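Local coordinates for protein putative pectin lyase (Geobacillus virus E2, PDB 7CHU) that serves as a trimeric tailspike protein of a deep-sea thermophilic bacteriophage and probably recognises or degrades surface polysaccharide of the host cell, at residues Leu200-Arg205 and Thr220-Leu225. Residues are numbered along the deposited sequence; the frame is centred on the assembly and turned at random.
Sequences LDFGVR and TNIIGL
L200 and I223 pair in parallel where two successive coils of a right-handed beta-helix turn the same corner. The backbone N of D201 donates a nearly straight hydrogen bond of 2.8 Å to O of I223. The CA of L200 lies 3.4 Å from that same oxygen. On the outer side of the corner, CD1 of L200 packs at 3.7 Å against CG2 of I223. F202 and L225 turn into the coil. With CG between its own backbone N and carbonyl carbon (chi1 79°), the F202 ring is met over one face by CD1 of L225, offset toward the rim, in a CH-pi contact 3.9 Å from the ring centroid. The CG2 of I222 reaches CE1 of the ring obliquely at 4.1 Å. I174 and F199 add to this apolar interior. At the bend, D201 and G224 both have positive phi, and OD1 of D201 lies 3.6 Å from CA of G224. D201 OD2 forms a salt bridge with K176 of the same chain, and OD1 one with R198 of a second subunit; that R198 also hydrogen-bonds O of G224, so the corner lies at the trimer interface. Successive coils bending together, joined by parallel strand pairing around an apolar interior, are characteristic of the pectate lyase-like parallel beta-helix.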
ATOM      1  N   LEU A 200      -7.351 -10.538  -9.801  1.00 16.60           N
ATOM      2  CA  LEU A 200      -7.534  -9.081  -9.894  1.00 14.44           C
ATOM      3  C   LEU A 200      -9.000  -8.729 -10.111  1.00 13.90           C
ATOM      4  O   LEU A 200      -9.618  -9.216 -11.059  1.00 14.63           O
ATOM      5  CB  LEU A 200      -6.683  -8.490 -11.035  1.00 12.94           C
ATOM      6  CG  LEU A 200      -6.819  -6.976 -11.294  1.00 18.86           C
ATOM      7  CD1 LEU A 200      -6.342  -6.160 -10.079  1.00 15.93           C
ATOM      8  CD2 LEU A 200      -6.061  -6.550 -12.576  1.00 25.40           C
ATOM      9  N   ASP A 201      -9.542  -7.846  -9.273  1.00 15.70           N
ATOM     10  CA  ASP A 201     -10.864  -7.243  -9.500  1.00 13.92           C
ATOM     11  C   ASP A 201     -11.910  -8.308  -9.856  1.00 16.99           C
ATOM     12  O   ASP A 201     -12.395  -8.406 -10.985  1.00 16.14           O
ATOM     13  CB  ASP A 201     -10.785  -6.186 -10.611  1.00 16.63           C
ATOM     14  CG  ASP A 201      -9.909  -4.980 -10.224  1.00 20.00           C
ATOM     15  OD1 ASP A 201      -9.714  -4.722  -9.004  1.00 18.27           O
ATOM     16  OD2 ASP A 201      -9.416  -4.290 -11.156  1.00 22.30           O
ATOM     17  N   PHE A 202     -12.218  -9.147  -8.884  1.00 14.19           N
ATOM     18  CA  PHE A 202     -13.271 -10.128  -9.087  1.00 15.88           C
ATOM     19  C   PHE A 202     -14.152 -10.144  -7.856  1.00 17.07           C
ATOM     20  O   PHE A 202     -13.719  -9.749  -6.774  1.00 15.20           O
ATOM     21  CB  PHE A 202     -12.718 -11.517  -9.422  1.00 15.33           C
ATOM     22  CG  PHE A 202     -12.205 -12.322  -8.234  1.00 15.15           C
ATOM     23  CD1 PHE A 202     -10.970 -12.075  -7.693  1.00 18.90           C
ATOM     24  CD2 PHE A 202     -12.935 -13.385  -7.731  1.00 17.16           C
ATOM     25  CE1 PHE A 202     -10.483 -12.846  -6.644  1.00 16.68           C
ATOM     26  CE2 PHE A 202     -12.449 -14.159  -6.696  1.00 19.23           C
ATOM     27  CZ  PHE A 202     -11.215 -13.883  -6.147  1.00 18.23           C
ATOM     28  N   GLY A 203     -15.403 -10.526  -8.052  1.00 14.81           N
ATOM     29  CA  GLY A 203     -16.408 -10.481  -6.995  1.00 17.24           C
ATOM     30  C   GLY A 203     -16.919 -11.861  -6.655  1.00 16.36           C
ATOM     31  O   GLY A 203     -17.005 -12.735  -7.524  1.00 16.23           O
ATOM     32  N   VAL A 204     -17.221 -12.072  -5.377  1.00 12.28           N
ATOM     33  CA  VAL A 204     -17.861 -13.285  -4.889  1.00 12.24           C
ATOM     34  C   VAL A 204     -18.946 -12.830  -3.931  1.00 15.87           C
ATOM     35  O   VAL A 204     -18.647 -12.239  -2.884  1.00 15.16           O
ATOM     36  CB  VAL A 204     -16.884 -14.240  -4.197  1.00 15.39           C
ATOM     37  CG1 VAL A 204     -17.624 -15.473  -3.721  1.00 15.78           C
ATOM     38  CG2 VAL A 204     -15.769 -14.668  -5.152  1.00 19.27           C
ATOM     39  N   ARG A 205     -20.204 -13.063  -4.294  1.00 14.43           N
ATOM     40  CA  ARG A 205     -21.309 -12.468  -3.565  1.00 13.32           C
ATOM     41  C   ARG A 205     -22.469 -13.449  -3.473  1.00 17.82           C
ATOM     42  O   ARG A 205     -22.711 -14.225  -4.396  1.00 16.84           O
ATOM     43  CB  ARG A 205     -21.774 -11.162  -4.228  1.00 16.32           C
ATOM     44  CG  ARG A 205     -20.668 -10.102  -4.383  1.00 17.95           C
ATOM     45  CD  ARG A 205     -21.185  -8.835  -5.085  1.00 22.40           C
ATOM     46  NE  ARG A 205     -22.037  -8.067  -4.183  1.00 19.63           N
ATOM     47  CZ  ARG A 205     -22.921  -7.151  -4.565  1.00 28.28           C
ATOM     48  NH1 ARG A 205     -23.084  -6.867  -5.859  1.00 27.51           N
ATOM     49  NH2 ARG A 205     -23.639  -6.513  -3.638  1.00 27.77           N
ATOM     50  N   THR A 220       0.198 -16.045  -3.171  1.00 14.68           N
ATOM     51  CA  THR A 220      -0.882 -15.660  -4.067  1.00 13.72           C
ATOM     52  C   THR A 220      -1.340 -14.232  -3.785  1.00 14.47           C
ATOM     53  O   THR A 220      -1.627 -13.880  -2.635  1.00 11.65           O
ATOM     54  CB  THR A 220      -2.010 -16.696  -3.919  1.00 14.67           C
ATOM     55  OG1 THR A 220      -1.502 -17.926  -4.443  1.00 14.24           O
ATOM     56  CG2 THR A 220      -3.261 -16.305  -4.675  1.00 11.24           C
ATOM     57  N   ASN A 221      -1.382 -13.409  -4.835  1.00 15.10           N
ATOM     58  CA  ASN A 221      -1.800 -12.012  -4.749  1.00 13.48           C
ATOM     59  C   ASN A 221      -3.259 -11.876  -5.158  1.00 14.07           C
ATOM     60  O   ASN A 221      -3.672 -12.391  -6.206  1.00 13.03           O
ATOM     61  CB  ASN A 221      -0.961 -11.106  -5.651  1.00 15.50           C
ATOM     62  CG  ASN A 221       0.478 -11.027  -5.229  1.00 15.60           C
ATOM     63  OD1 ASN A 221       0.832 -11.389  -4.110  1.00 14.89           O
ATOM     64  ND2 ASN A 221       1.325 -10.550  -6.129  1.00 12.43           N
ATOM     65  N   ILE A 222      -4.024 -11.159  -4.348  1.00 13.81           N
ATOM     66  CA  ILE A 222      -5.446 -10.945  -4.578  1.00 15.75           C
ATOM     67  C   ILE A 222      -5.704  -9.454  -4.433  1.00 15.64           C
ATOM     68  O   ILE A 222      -5.693  -8.926  -3.316  1.00 14.25           O
ATOM     69  CB  ILE A 222      -6.315 -11.760  -3.607  1.00 19.17           C
ATOM     70  CG1 ILE A 222      -6.028 -13.256  -3.790  1.00 15.59           C
ATOM     71  CG2 ILE A 222      -7.812 -11.446  -3.817  1.00 15.94           C
ATOM     72  CD1 ILE A 222      -6.550 -14.121  -2.656  1.00 20.58           C
ATOM     73  N   ILE A 223      -5.931  -8.774  -5.556  1.00 14.47           N
ATOM     74  CA  ILE A 223      -6.069  -7.323  -5.609  1.00 14.70           C
ATOM     75  C   ILE A 223      -7.506  -6.982  -5.967  1.00 13.16           C
ATOM     76  O   ILE A 223      -8.038  -7.503  -6.945  1.00 13.12           O
ATOM     77  CB  ILE A 223      -5.079  -6.721  -6.631  1.00 12.28           C
ATOM     78  CG1 ILE A 223      -3.643  -7.140  -6.303  1.00 12.56           C
ATOM     79  CG2 ILE A 223      -5.198  -5.182  -6.715  1.00 11.54           C
ATOM     80  CD1 ILE A 223      -2.648  -6.769  -7.419  1.00 22.48           C
ATOM     81  N   GLY A 224      -8.136  -6.103  -5.184  1.00 13.19           N
ATOM     82  CA  GLY A 224      -9.450  -5.590  -5.547  1.00 14.15           C
ATOM     83  C   GLY A 224     -10.609  -6.571  -5.429  1.00 16.79           C
ATOM     84  O   GLY A 224     -11.671  -6.359  -6.051  1.00 15.85           O
ATOM     85  N   LEU A 225     -10.453  -7.635  -4.643  1.00 13.06           N
ATOM     86  CA  LEU A 225     -11.571  -8.552  -4.421  1.00 12.59           C
ATOM     87  C   LEU A 225     -12.737  -7.827  -3.756  1.00 14.90           C
ATOM     88  O   LEU A 225     -12.550  -7.046  -2.815  1.00 13.49           O
ATOM     89  CB  LEU A 225     -11.131  -9.737  -3.553  1.00 14.35           C
ATOM     90  CG  LEU A 225     -12.229 -10.605  -2.913  1.00 17.32           C
ATOM     91  CD1 LEU A 225     -12.985 -11.422  -3.960  1.00 15.46           C
ATOM     92  CD2 LEU A 225     -11.684 -11.533  -1.835  1.00 16.11           C
TER